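Local atomic coordinates of tRNA (adenine(58)-N(1))-methyltransferase catalytic subunit TRM61 C-terminal domain-containing protein (Thermoplasma acidophilum, PDB entry 1YB2), a protein that probably transfers methyl groups from S-adenosyl-L-methionine to adenine in RNA, as do the tRNA (adenine-58-N1)-methyltransferases of its family. Residues Asp113-Val119 with Gly136-Glu142; Asp170-Ile175 with His193-Ile197; Gln178-Val183 with Met200-Val206; Ser126-Leu132 with Tyr159-Val164. All coordinates share one frame; numbering follows the deposited sequence.

Interaction 1. Residues Asp113-Val119 with Gly136-Glu142; sequences DILEVGV and GTLTVVE
Strands Asp113-Val117 and Thr137-Val141 run parallel, their axes 4.8 Å apart at closest and 19° off in direction, as neighbours in the central sheet of a Rossmann-like methyltransferase fold; helix 123-132 links them in a beta-alpha-beta unit. Five backbone bonds zip them in regular parallel pattern, from Ile114 N to Thr137 O at one end to Gly118 N and Val141 O at the other. On the face carrying Leu115, CD1 of that leucine rests 3.7 Å from Val141 CG2, its chain crossing the valine at a slant. On the other face Leu138 CD1 lies 3.7 Å from Glu116 OE1, whose buried oxygen is bonded to Ser125 of helix 123-132. Near Asp113, Thr137 OG1 donates to Asp113 OD1 over 2.5 Å, from above the carboxylate plane rather than within it. A water bridges Ile114 O, Thr137 OG1 and Thr139 OG1. Past Val141, Glu142, predicted to bind S-adenosyl-L-methionine, bends at chi2 (57°) and brings its carboxylate back to the loop after strand 113-117. There Val119 N reaches Glu142 OE1 at 3.0 Å on the anti side, while OE2 takes the backbone N of Asp144.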
loop_
_atom_site.group_PDB
_atom_site.type_symbol
_atom_site.label_atom_id
_atom_site.label_comp_id
_atom_site.label_asym_id
_atom_site.label_seq_id
_atom_site.Cartn_x
_atom_site.Cartn_y
_atom_site.Cartn_z
ATOM N N ASP A 113 1.727 7.481 -15.148
ATOM C CA ASP A 113 2.790 6.808 -15.891
ATOM C C ASP A 113 3.956 6.529 -14.938
ATOM O O ASP A 113 4.658 7.443 -14.499
ATOM C CB ASP A 113 3.238 7.632 -17.088
ATOM C CG ASP A 113 2.121 7.833 -18.106
ATOM O OD1 ASP A 113 1.368 6.871 -18.404
ATOM O OD2 ASP A 113 1.992 8.959 -18.617
ATOM N N ILE A 114 4.151 5.253 -14.645
ATOM C CA ILE A 114 5.092 4.808 -13.627
ATOM C C ILE A 114 6.296 4.137 -14.261
ATOM O O ILE A 114 6.166 3.351 -15.218
ATOM C CB ILE A 114 4.380 3.860 -12.615
ATOM C CG1 ILE A 114 3.229 4.637 -11.938
ATOM C CG2 ILE A 114 5.388 3.256 -11.593
ATOM C CD1 ILE A 114 2.425 3.822 -10.945
ATOM N N LEU A 115 7.467 4.466 -13.732
ATOM C CA LEU A 115 8.715 3.843 -14.141
ATOM C C LEU A 115 9.179 2.927 -13.010
ATOM O O LEU A 115 9.296 3.361 -11.863
ATOM C CB LEU A 115 9.789 4.915 -14.424
ATOM C CG LEU A 115 11.172 4.367 -14.812
ATOM C CD1 LEU A 115 11.070 3.621 -16.139
ATOM C CD2 LEU A 115 12.193 5.495 -14.919
ATOM N N GLU A 116 9.421 1.658 -13.332
ATOM C CA GLU A 116 9.958 0.714 -12.374
ATOM C C GLU A 116 11.334 0.237 -12.850
ATOM O O GLU A 116 11.457 -0.395 -13.907
ATOM C CB GLU A 116 8.973 -0.455 -12.202
ATOM C CG GLU A 116 9.403 -1.524 -11.245
ATOM C CD GLU A 116 8.368 -2.652 -11.113
ATOM O OE1 GLU A 116 7.503 -2.804 -12.008
ATOM O OE2 GLU A 116 8.436 -3.405 -10.113
ATOM N N VAL A 117 12.358 0.543 -12.058
ATOM C CA VAL A 117 13.741 0.202 -12.351
ATOM C C VAL A 117 14.134 -0.977 -11.454
ATOM O O VAL A 117 14.259 -0.830 -10.228
ATOM C CB VAL A 117 14.672 1.424 -12.146
ATOM C CG1 VAL A 117 16.085 1.109 -12.561
ATOM C CG2 VAL A 117 14.140 2.639 -12.934
ATOM N N GLY A 118 14.284 -2.147 -12.069
ATOM C CA GLY A 118 14.491 -3.398 -11.337
ATOM C C GLY A 118 13.148 -4.039 -11.066
ATOM O O GLY A 118 12.304 -3.465 -10.383
ATOM N N VAL A 119 12.942 -5.227 -11.609
ATOM C CA VAL A 119 11.634 -5.854 -11.559
ATOM C C VAL A 119 11.448 -6.885 -10.420
ATOM O O VAL A 119 10.333 -7.063 -9.936
ATOM C CB VAL A 119 11.256 -6.459 -12.949
ATOM C CG1 VAL A 119 12.014 -7.739 -13.207
ATOM C CG2 VAL A 119 9.751 -6.662 -13.060
ATOM N N GLY A 136 -3.425 4.358 -17.388
ATOM C CA GLY A 136 -2.046 4.747 -17.178
ATOM C C GLY A 136 -1.166 3.617 -17.667
ATOM O O GLY A 136 -1.643 2.685 -18.292
ATOM N N THR A 137 0.123 3.696 -17.369
ATOM C CA THR A 137 1.097 2.798 -17.972
ATOM C C THR A 137 2.188 2.456 -16.972
ATOM O O THR A 137 2.477 3.227 -16.046
ATOM C CB THR A 137 1.783 3.433 -19.231
ATOM O OG1 THR A 137 2.438 4.649 -18.850
ATOM C CG2 THR A 137 0.781 3.726 -20.375
ATOM N N LEU A 138 2.792 1.290 -17.171
ATOM C CA LEU A 138 3.959 0.874 -16.417
ATOM C C LEU A 138 5.090 0.602 -17.401
ATOM O O LEU A 138 4.905 -0.108 -18.408
ATOM C CB LEU A 138 3.658 -0.380 -15.576
ATOM C CG LEU A 138 4.839 -1.114 -14.943
ATOM C CD1 LEU A 138 5.582 -0.230 -13.909
ATOM C CD2 LEU A 138 4.350 -2.407 -14.267
ATOM N N THR A 139 6.246 1.186 -17.103
ATOM C CA THR A 139 7.475 0.942 -17.836
ATOM C C THR A 139 8.499 0.273 -16.938
ATOM O O THR A 139 8.875 0.802 -15.886
ATOM C CB THR A 139 8.024 2.255 -18.456
ATOM O OG1 THR A 139 6.998 2.836 -19.282
ATOM C CG2 THR A 139 9.296 1.985 -19.333
ATOM N N VAL A 140 8.956 -0.896 -17.356
ATOM C CA VAL A 140 9.875 -1.697 -16.550
ATOM C C VAL A 140 11.226 -1.737 -17.247
ATOM O O VAL A 140 11.325 -2.137 -18.417
ATOM C CB VAL A 140 9.334 -3.136 -16.353
ATOM C CG1 VAL A 140 10.325 -3.993 -15.577
ATOM C CG2 VAL A 140 7.982 -3.102 -15.639
ATOM N N VAL A 141 12.253 -1.278 -16.538
ATOM C CA VAL A 141 13.635 -1.309 -17.007
ATOM C C VAL A 141 14.349 -2.361 -16.171
ATOM O O VAL A 141 14.442 -2.219 -14.940
ATOM C CB VAL A 141 14.345 0.071 -16.813
ATOM C CG1 VAL A 141 15.799 0.039 -17.337
ATOM C CG2 VAL A 141 13.562 1.189 -17.479
ATOM N N GLU A 142 14.811 -3.426 -16.821
ATOM C CA GLU A 142 15.456 -4.555 -16.135
ATOM C C GLU A 142 16.680 -5.051 -16.909
ATOM O O GLU A 142 16.571 -5.429 -18.073
ATOM C CB GLU A 142 14.455 -5.702 -15.905
ATOM C CG GLU A 142 15.045 -7.027 -15.390
ATOM C CD GLU A 142 15.832 -6.894 -14.075
ATOM O OE1 GLU A 142 15.360 -6.212 -13.148
ATOM O OE2 GLU A 142 16.926 -7.496 -13.966
HETATM O O HOH W 1 5.227 4.297 -17.837
#

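Interaction 2. Residues Asp170-Ile175 with His193-Ile197; sequences DIADFI and HVQKI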
loop_
_atom_site.group_PDB
_atom_site.type_symbol
_atom_site.label_atom_id
_atom_site.label_comp_id
_atom_site.label_asym_id
_atom_site.label_seq_id
_atom_site.Cartn_x
_atom_site.Cartn_y
_atom_site.Cartn_z
ATOM N N ASP A 170 20.403 -1.710 -18.713
ATOM C CA ASP A 170 20.785 -1.018 -17.495
ATOM C C ASP A 170 20.170 0.365 -17.567
ATOM O O ASP A 170 20.106 0.970 -18.651
ATOM C CB ASP A 170 22.311 -0.897 -17.394
ATOM C CG ASP A 170 22.772 -0.408 -16.024
ATOM O OD1 ASP A 170 23.249 -1.264 -15.235
ATOM O OD2 ASP A 170 22.648 0.816 -15.732
ATOM N N ILE A 171 19.733 0.865 -16.411
ATOM C CA ILE A 171 19.155 2.203 -16.311
ATOM C C ILE A 171 20.078 3.295 -16.882
ATOM O O ILE A 171 19.599 4.276 -17.458
ATOM C CB ILE A 171 18.654 2.529 -14.852
ATOM C CG1 ILE A 171 17.904 3.863 -14.802
ATOM C CG2 ILE A 171 19.795 2.517 -13.845
ATOM C CD1 ILE A 171 16.593 3.862 -15.582
ATOM N N ALA A 172 21.390 3.106 -16.751
ATOM C CA ALA A 172 22.367 4.061 -17.306
ATOM C C ALA A 172 22.183 4.265 -18.814
ATOM O O ALA A 172 22.272 5.391 -19.317
ATOM C CB ALA A 172 23.794 3.600 -17.006
ATOM N N ASP A 173 21.914 3.165 -19.516
ATOM C CA ASP A 173 21.759 3.167 -20.970
ATOM C C ASP A 173 20.332 3.460 -21.411
ATOM O O ASP A 173 20.098 3.756 -22.580
ATOM C CB ASP A 173 22.209 1.826 -21.543
ATOM C CG ASP A 173 23.611 1.457 -21.106
ATOM O OD1 ASP A 173 24.498 2.343 -21.149
ATOM O OD2 ASP A 173 23.822 0.286 -20.722
ATOM N N PHE A 174 19.387 3.382 -20.475
ATOM C CA PHE A 174 17.978 3.523 -20.805
ATOM C C PHE A 174 17.671 4.920 -21.303
ATOM O O PHE A 174 18.022 5.902 -20.673
ATOM C CB PHE A 174 17.088 3.176 -19.593
ATOM C CG PHE A 174 15.620 3.386 -19.837
ATOM C CD1 PHE A 174 14.949 2.649 -20.815
ATOM C CD2 PHE A 174 14.906 4.321 -19.091
ATOM C CE1 PHE A 174 13.592 2.848 -21.043
ATOM C CE2 PHE A 174 13.551 4.523 -19.308
ATOM C CZ PHE A 174 12.890 3.785 -20.282
ATOM N N ILE A 175 17.002 5.000 -22.438
ATOM C CA ILE A 175 16.643 6.286 -23.010
ATOM C C ILE A 175 15.131 6.386 -23.084
ATOM O O ILE A 175 14.464 5.530 -23.665
ATOM C CB ILE A 175 17.248 6.493 -24.445
ATOM C CG1 ILE A 175 18.771 6.276 -24.455
ATOM C CG2 ILE A 175 16.872 7.873 -25.009
ATOM C CD1 ILE A 175 19.559 7.095 -23.416
ATOM N N HIS A 193 22.909 6.409 -10.316
ATOM C CA HIS A 193 21.893 6.673 -11.346
ATOM C C HIS A 193 20.860 7.726 -10.968
ATOM O O HIS A 193 19.851 7.884 -11.649
ATOM C CB HIS A 193 21.207 5.358 -11.732
ATOM C CG HIS A 193 22.181 4.271 -12.061
ATOM N ND1 HIS A 193 23.012 4.329 -13.161
ATOM C CD2 HIS A 193 22.486 3.120 -11.418
ATOM C CE1 HIS A 193 23.778 3.254 -13.186
ATOM N NE2 HIS A 193 23.478 2.506 -12.142
ATOM N N VAL A 194 21.129 8.466 -9.895
ATOM C CA VAL A 194 20.189 9.468 -9.433
ATOM C C VAL A 194 19.994 10.614 -10.430
ATOM O O VAL A 194 18.869 11.024 -10.647
ATOM C CB VAL A 194 20.468 9.951 -7.972
ATOM C CG1 VAL A 194 19.947 8.919 -6.987
ATOM C CG2 VAL A 194 21.961 10.209 -7.736
ATOM N N GLN A 195 21.056 11.088 -11.079
ATOM C CA GLN A 195 20.882 12.177 -12.039
ATOM C C GLN A 195 20.073 11.723 -13.265
ATOM O O GLN A 195 19.157 12.421 -13.700
ATOM C CB GLN A 195 22.218 12.803 -12.433
ATOM C CG GLN A 195 22.095 14.308 -12.622
ATOM C CD GLN A 195 23.180 15.106 -11.915
ATOM O OE1 GLN A 195 23.801 15.992 -12.516
ATOM N NE2 GLN A 195 23.417 14.799 -10.637
ATOM N N LYS A 196 20.407 10.540 -13.781
ATOM C CA LYS A 196 19.617 9.889 -14.815
ATOM C C LYS A 196 18.124 9.732 -14.455
ATOM O O LYS A 196 17.245 10.135 -15.231
ATOM C CB LYS A 196 20.219 8.526 -15.158
ATOM C CG LYS A 196 19.415 7.723 -16.187
ATOM C CD LYS A 196 19.322 8.478 -17.498
ATOM C CE LYS A 196 19.220 7.517 -18.663
ATOM N NZ LYS A 196 18.817 8.224 -19.915
ATOM N N ILE A 197 17.856 9.124 -13.303
ATOM C CA ILE A 197 16.483 8.919 -12.802
ATOM C C ILE A 197 15.771 10.260 -12.637
ATOM O O ILE A 197 14.629 10.437 -13.106
ATOM C CB ILE A 197 16.463 8.082 -11.468
ATOM C CG1 ILE A 197 16.885 6.618 -11.732
ATOM C CG2 ILE A 197 15.046 8.074 -10.824
ATOM C CD1 ILE A 197 17.174 5.813 -10.438
#
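Asp170 OD2 accepts from the backbone N of Ala172 at 2.8 Å through its anti lone pair, closing an Asx turn, and lies 3.7 Å from His193 CE1. Carboxylate and imidazole planes stand 59° apart, and OD2 approaches the ring obliquely. The turn carries Ile171 across to the histidine, which occupies the N-cap position of helix 194-199. Ile171 CG2, set between the backbone N and the carbonyl carbon, comes over one face of the ring, 3.6 Å from its centroid and 18° off the normal: a CH-pi contact. Ala172 CB comes to 3.8 Å from His193 CE1, while the other branch of Ile171 meets the next helix turn, CG1 facing Ile197 CG1. Lys196 bends at chi2 (61°) and sends its tail alongside the loop; NZ is modelled on Phe174 O, but that oxygen sits too close to the lysine chain for the bond length to be trusted. Further in, Ile171 and Phe174 cover side chains of strand 113-117. Asp170 is predicted to bind S-adenosyl-L-methionine and has a long, weak ion pair to Arg143. The Ala172 N-H thus orients OD2, and this carboxylate, 4.1 Å from His193 NE2, could favour a protonated imidazole.

Interaction 3. Residues Gln178-Val183 with Met200-Val206; sequences QMYDAV and MMKPGSV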
loop_
_atom_site.group_PDB
_atom_site.type_symbol
_atom_site.label_atom_id
_atom_site.label_comp_id
_atom_site.label_asym_id
_atom_site.label_seq_id
_atom_site.Cartn_x
_atom_site.Cartn_y
_atom_site.Cartn_z
ATOM N N GLN A 178 9.838 10.185 -22.353
ATOM C CA GLN A 178 8.736 10.451 -21.442
ATOM C C GLN A 178 9.210 10.885 -20.058
ATOM O O GLN A 178 10.307 10.535 -19.622
ATOM C CB GLN A 178 7.867 9.207 -21.318
ATOM C CG GLN A 178 6.386 9.504 -21.175
ATOM C CD GLN A 178 5.539 8.247 -21.037
ATOM O OE1 GLN A 178 4.338 8.328 -20.769
ATOM N NE2 GLN A 178 6.158 7.076 -21.219
HETATM N N MSE A 179 8.377 11.684 -19.400
HETATM C CA MSE A 179 8.534 12.020 -17.985
HETATM C C MSE A 179 7.540 11.165 -17.215
HETATM O O MSE A 179 6.430 10.948 -17.682
HETATM C CB MSE A 179 8.234 13.501 -17.753
HETATM C CG MSE A 179 9.040 14.440 -18.640
HETATM SE SE MSE A 179 10.944 14.288 -18.243
HETATM C CE MSE A 179 11.041 15.696 -16.837
ATOM N N TYR A 180 7.932 10.680 -16.043
ATOM C CA TYR A 180 7.105 9.745 -15.261
ATOM C C TYR A 180 6.464 10.408 -14.043
ATOM O O TYR A 180 7.004 11.367 -13.510
ATOM C CB TYR A 180 7.939 8.511 -14.866
ATOM C CG TYR A 180 8.413 7.805 -16.103
ATOM C CD1 TYR A 180 7.553 6.962 -16.823
ATOM C CD2 TYR A 180 9.688 8.035 -16.608
ATOM C CE1 TYR A 180 7.971 6.344 -18.000
ATOM C CE2 TYR A 180 10.114 7.427 -17.778
ATOM C CZ TYR A 180 9.254 6.581 -18.467
ATOM O OH TYR A 180 9.687 5.993 -19.643
ATOM N N ASP A 181 5.316 9.892 -13.614
ATOM C CA ASP A 181 4.604 10.429 -12.459
ATOM C C ASP A 181 5.150 9.882 -11.148
ATOM O O ASP A 181 4.860 10.430 -10.090
ATOM C CB ASP A 181 3.110 10.102 -12.552
ATOM C CG ASP A 181 2.426 10.822 -13.692
ATOM O OD1 ASP A 181 2.487 12.060 -13.719
ATOM O OD2 ASP A 181 1.820 10.152 -14.553
ATOM N N ALA A 182 5.912 8.782 -11.228
ATOM C CA ALA A 182 6.474 8.094 -10.060
ATOM C C ALA A 182 7.565 7.170 -10.554
ATOM O O ALA A 182 7.489 6.638 -11.669
ATOM C CB ALA A 182 5.405 7.269 -9.319
ATOM N N VAL A 183 8.580 6.999 -9.720
ATOM C CA VAL A 183 9.654 6.055 -9.982
ATOM C C VAL A 183 9.774 5.140 -8.786
ATOM O O VAL A 183 9.761 5.585 -7.625
ATOM C CB VAL A 183 11.017 6.718 -10.235
ATOM C CG1 VAL A 183 12.110 5.653 -10.396
ATOM C CG2 VAL A 183 10.951 7.632 -11.477
HETATM N N MSE A 200 14.189 11.995 -15.687
HETATM C CA MSE A 200 12.924 11.550 -16.259
HETATM C C MSE A 200 11.713 11.601 -15.323
HETATM O O MSE A 200 10.685 10.992 -15.593
HETATM C CB MSE A 200 13.055 10.208 -16.986
HETATM C CG MSE A 200 13.812 9.132 -16.274
HETATM SE SE MSE A 200 14.506 7.823 -17.610
HETATM C CE MSE A 200 15.406 6.752 -16.314
HETATM N N MSE A 201 11.847 12.354 -14.235
HETATM C CA MSE A 201 10.765 12.565 -13.285
HETATM C C MSE A 201 10.082 13.903 -13.528
HETATM O O MSE A 201 10.760 14.923 -13.671
HETATM C CB MSE A 201 11.339 12.560 -11.869
HETATM C CG MSE A 201 11.877 11.216 -11.441
HETATM SE SE MSE A 201 12.675 11.295 -9.677
HETATM C CE MSE A 201 11.058 11.587 -8.548
ATOM N N LYS A 202 8.753 13.915 -13.555
ATOM C CA LYS A 202 8.021 15.192 -13.524
ATOM C C LYS A 202 8.360 15.953 -12.236
ATOM O O LYS A 202 8.482 15.340 -11.174
ATOM C CB LYS A 202 6.524 14.945 -13.560
ATOM C CG LYS A 202 6.049 14.429 -14.888
ATOM C CD LYS A 202 4.586 14.118 -14.831
ATOM C CE LYS A 202 4.100 13.679 -16.197
ATOM N NZ LYS A 202 2.724 13.131 -16.076
ATOM N N PRO A 203 8.501 17.291 -12.319
ATOM C CA PRO A 203 8.747 18.050 -11.079
ATOM C C PRO A 203 7.638 17.787 -10.048
ATOM O O PRO A 203 6.458 17.768 -10.410
ATOM C CB PRO A 203 8.665 19.511 -11.533
ATOM C CG PRO A 203 8.949 19.474 -13.015
ATOM C CD PRO A 203 8.425 18.157 -13.517
ATOM N N GLY A 204 8.009 17.597 -8.781
ATOM C CA GLY A 204 7.017 17.401 -7.734
ATOM C C GLY A 204 6.611 15.947 -7.560
ATOM O O GLY A 204 5.858 15.623 -6.642
ATOM N N SER A 205 7.118 15.076 -8.445
ATOM C CA SER A 205 6.864 13.639 -8.381
ATOM C C SER A 205 7.846 12.952 -7.398
ATOM O O SER A 205 8.881 13.514 -7.023
ATOM C CB SER A 205 6.916 13.011 -9.784
ATOM O OG SER A 205 8.260 12.842 -10.233
ATOM N N VAL A 206 7.485 11.750 -6.963
ATOM C CA VAL A 206 8.224 11.040 -5.913
ATOM C C VAL A 206 8.913 9.791 -6.446
ATOM O O VAL A 206 8.333 9.038 -7.241
ATOM C CB VAL A 206 7.272 10.655 -4.751
ATOM C CG1 VAL A 206 7.974 9.744 -3.731
ATOM C CG2 VAL A 206 6.765 11.927 -4.055
HETATM O O HOH W 2 8.549 10.458 -11.045
HETATM O O HOH W 3 4.849 10.541 -7.473
#
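Tyr180 N bonds to Met200 O at 2.8 Å and Lys202 N to Tyr180 O, a short parallel pairing just before the chain enters the central sheet of the Rossmann-like domain. The chain corners at Asp181 and at the type II turn Lys202-Ser205 break this pairing before Val183 N reaches Val206 O, within the sheet. Packing is tight on the inner side: Val183 CG2 meets Met201 CG at 3.7 Å at about a right angle, and the Tyr180 ring slants across Met200, CD2 4.0 Å from CB, the phenol oxygen going on to Ser176. Met179, Met200 and Met201 are modelled as selenomethionine. Where the two backbones part, one water between them joins Tyr180 O to Ser205 OG, and another links Asp181 O to Val206 N. Ser205 OG, at chi1 77°, turns back to Lys202 O, which takes both the hydroxyl and the backbone N of Ser205. The solvent side, with Met179, Lys202 and Asp181 partly exposed, is looser. Lys202 runs extended past Met179, its CG 3.7 Å from CB of that residue. Its NZ forms a salt bridge of 2.6 Å with Asp181 OD1, entering on the syn side 33° out of the carboxylate plane, while OD2 takes Asp113 N.

Interaction 4. Residues Ser126-Leu132 with Tyr159-Val164; sequences SYILYAL and YDIGNV
Leu129 is the main bump of this contact: it projects from helix 123-132 of the Rossmann-like domain into a hollow formed by Tyr159, Ile161, Asn163 and Val164, in the loop that leads into strand 164-167. Its stem lies over one face of the Tyr159 ring, CB 4.2 Å from the centroid and offset towards the rim, a CH-pi contact. With CG anti to the carbonyl carbon (chi1 -69°), the two methyls reach past the ring to the floor of the hollow. There CD2 sits 3.6 Å from Val164 CG2, the two side chains crossing at about a right angle, and CD1 meets Ile161 CG2 at 4.0 Å. Leu132, one turn on, brings CD1 against the side chain of Asn163. The loop keeps its curve through a type I turn from Ile161 to Val164 and an Asx turn in which Asp160 OD2 accepts from Gly162 N. In return Tyr159 is the loop's own bump: its phenol end fits between Ser126 and Tyr130, CE2 beside Ser126 CB, and Tyr159 OH lies 3.7 Å from Tyr130 CB. The second subunit covers this region, with its Phe78 standing at about 90° to the Tyr159 ring and its Arg109 making a cation-pi contact with Tyr130. At the ring's edge, near its plane, Tyr159 OH and Ser126 OG share a hydrogen bond of 2.6 Å.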
loop_
_atom_site.group_PDB
_atom_site.type_symbol
_atom_site.label_atom_id
_atom_site.label_comp_id
_atom_site.label_asym_id
_atom_site.label_seq_id
_atom_site.Cartn_x
_atom_site.Cartn_y
_atom_site.Cartn_z
ATOM N N SER A 126 2.865 -6.208 -10.005
ATOM C CA SER A 126 1.503 -6.686 -9.846
ATOM C C SER A 126 0.652 -5.691 -9.047
ATOM O O SER A 126 -0.436 -5.328 -9.491
ATOM C CB SER A 126 1.486 -8.096 -9.261
ATOM O OG SER A 126 0.226 -8.373 -8.671
ATOM N N TYR A 127 1.156 -5.223 -7.901
ATOM C CA TYR A 127 0.478 -4.163 -7.168
ATOM C C TYR A 127 0.246 -2.894 -7.992
ATOM O O TYR A 127 -0.803 -2.255 -7.861
ATOM C CB TYR A 127 1.247 -3.790 -5.895
ATOM C CG TYR A 127 1.068 -4.780 -4.792
ATOM C CD1 TYR A 127 2.075 -5.704 -4.506
ATOM C CD2 TYR A 127 -0.111 -4.804 -4.027
ATOM C CE1 TYR A 127 1.926 -6.625 -3.474
ATOM C CE2 TYR A 127 -0.273 -5.741 -2.987
ATOM C CZ TYR A 127 0.753 -6.639 -2.728
ATOM O OH TYR A 127 0.640 -7.565 -1.706
ATOM N N ILE A 128 1.231 -2.520 -8.805
ATOM C CA ILE A 128 1.123 -1.323 -9.648
ATOM C C ILE A 128 -0.020 -1.505 -10.648
ATOM O O ILE A 128 -0.896 -0.637 -10.770
ATOM C CB ILE A 128 2.464 -1.017 -10.372
ATOM C CG1 ILE A 128 3.539 -0.572 -9.353
ATOM C CG2 ILE A 128 2.281 0.038 -11.467
ATOM C CD1 ILE A 128 4.979 -0.638 -9.904
ATOM N N LEU A 129 -0.028 -2.640 -11.349
ATOM C CA LEU A 129 -1.069 -2.874 -12.358
ATOM C C LEU A 129 -2.472 -2.956 -11.763
ATOM O O LEU A 129 -3.435 -2.476 -12.367
ATOM C CB LEU A 129 -0.777 -4.122 -13.191
ATOM C CG LEU A 129 0.413 -4.084 -14.156
ATOM C CD1 LEU A 129 0.400 -5.332 -15.049
ATOM C CD2 LEU A 129 0.431 -2.837 -15.022
ATOM N N TYR A 130 -2.588 -3.556 -10.578
ATOM C CA TYR A 130 -3.879 -3.632 -9.897
ATOM C C TYR A 130 -4.395 -2.227 -9.571
ATOM O O TYR A 130 -5.568 -1.928 -9.781
ATOM C CB TYR A 130 -3.761 -4.482 -8.628
ATOM C CG TYR A 130 -5.080 -5.021 -8.085
ATOM C CD1 TYR A 130 -5.732 -6.085 -8.703
ATOM C CD2 TYR A 130 -5.655 -4.475 -6.931
ATOM C CE1 TYR A 130 -6.933 -6.594 -8.182
ATOM C CE2 TYR A 130 -6.852 -4.976 -6.406
ATOM C CZ TYR A 130 -7.475 -6.029 -7.030
ATOM O OH TYR A 130 -8.652 -6.513 -6.511
ATOM N N ALA A 131 -3.511 -1.373 -9.076
ATOM C CA ALA A 131 -3.856 0.008 -8.717
ATOM C C ALA A 131 -4.194 0.878 -9.935
ATOM O O ALA A 131 -5.133 1.690 -9.885
ATOM C CB ALA A 131 -2.733 0.637 -7.891
ATOM N N LEU A 132 -3.441 0.700 -11.025
ATOM C CA LEU A 132 -3.689 1.424 -12.263
ATOM C C LEU A 132 -5.040 1.081 -12.866
ATOM O O LEU A 132 -5.658 1.932 -13.496
ATOM C CB LEU A 132 -2.584 1.170 -13.295
ATOM C CG LEU A 132 -1.222 1.811 -13.024
ATOM C CD1 LEU A 132 -0.251 1.371 -14.145
ATOM C CD2 LEU A 132 -1.293 3.360 -12.915
ATOM N N TYR A 159 -2.888 -10.578 -15.355
ATOM C CA TYR A 159 -3.182 -9.236 -15.818
ATOM C C TYR A 159 -3.132 -9.129 -17.330
ATOM O O TYR A 159 -2.313 -9.786 -17.970
ATOM C CB TYR A 159 -2.144 -8.259 -15.272
ATOM C CG TYR A 159 -2.129 -8.115 -13.776
ATOM C CD1 TYR A 159 -3.004 -7.243 -13.139
ATOM C CD2 TYR A 159 -1.243 -8.847 -12.994
ATOM C CE1 TYR A 159 -2.992 -7.094 -11.750
ATOM C CE2 TYR A 159 -1.232 -8.706 -11.590
ATOM C CZ TYR A 159 -2.111 -7.826 -10.991
ATOM O OH TYR A 159 -2.108 -7.649 -9.620
ATOM N N ASP A 160 -3.976 -8.263 -17.887
ATOM C CA ASP A 160 -3.744 -7.752 -19.227
ATOM C C ASP A 160 -2.518 -6.854 -19.120
ATOM O O ASP A 160 -2.510 -5.923 -18.327
ATOM C CB ASP A 160 -4.946 -6.942 -19.716
ATOM C CG ASP A 160 -4.725 -6.341 -21.104
ATOM O OD1 ASP A 160 -4.998 -7.031 -22.102
ATOM O OD2 ASP A 160 -4.296 -5.170 -21.204
ATOM N N ILE A 161 -1.474 -7.132 -19.894
ATOM C CA ILE A 161 -0.253 -6.329 -19.786
ATOM C C ILE A 161 -0.078 -5.380 -20.981
ATOM O O ILE A 161 1.037 -4.953 -21.315
ATOM C CB ILE A 161 1.002 -7.201 -19.515
ATOM C CG1 ILE A 161 1.165 -8.277 -20.587
ATOM C CG2 ILE A 161 0.926 -7.828 -18.100
ATOM C CD1 ILE A 161 2.505 -8.951 -20.540
ATOM N N GLY A 162 -1.209 -5.036 -21.595
ATOM C CA GLY A 162 -1.242 -4.141 -22.740
ATOM C C GLY A 162 -0.769 -2.732 -22.428
ATOM O O GLY A 162 -0.355 -2.019 -23.333
ATOM N N ASN A 163 -0.837 -2.334 -21.154
ATOM C CA ASN A 163 -0.304 -1.043 -20.696
ATOM C C ASN A 163 1.078 -1.131 -20.052
ATOM O O ASN A 163 1.488 -0.234 -19.306
ATOM C CB ASN A 163 -1.314 -0.306 -19.788
ATOM C CG ASN A 163 -1.562 -1.019 -18.426
ATOM O OD1 ASN A 163 -1.917 -0.369 -17.444
ATOM N ND2 ASN A 163 -1.388 -2.331 -18.380
ATOM N N VAL A 164 1.795 -2.213 -20.343
ATOM C CA VAL A 164 3.165 -2.387 -19.854
ATOM C C VAL A 164 4.170 -2.329 -21.003
ATOM O O VAL A 164 3.970 -2.937 -22.052
ATOM C CB VAL A 164 3.347 -3.705 -19.048
ATOM C CG1 VAL A 164 4.765 -3.819 -18.512
ATOM C CG2 VAL A 164 2.349 -3.774 -17.884
#

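How the interactions relate
Interactions 1 and 3 both reach the central sheet, joined where strands 113-117 and 180-185 pair side by side. Interaction 1 is the buried core, with regular backbone bonding; interaction 3 is partly buried, its pairing broken by corners and patched with water. Interactions 2 and 4 join helix to loop and depend on side chains packed against rings. Interaction 2 meets the sheet through Ile171 and Phe174, which pack on Val117, Val141 and Met200. Interaction 4 instead lies by strand 164-167, tied to interaction 1 through Asn163 and Leu138, and borders the second subunit. The centres of interactions 2 and 4 are about 23 Å apart. The predicted cofactor-binding residues Glu142 and Asp170 belong to interactions 1 and 2.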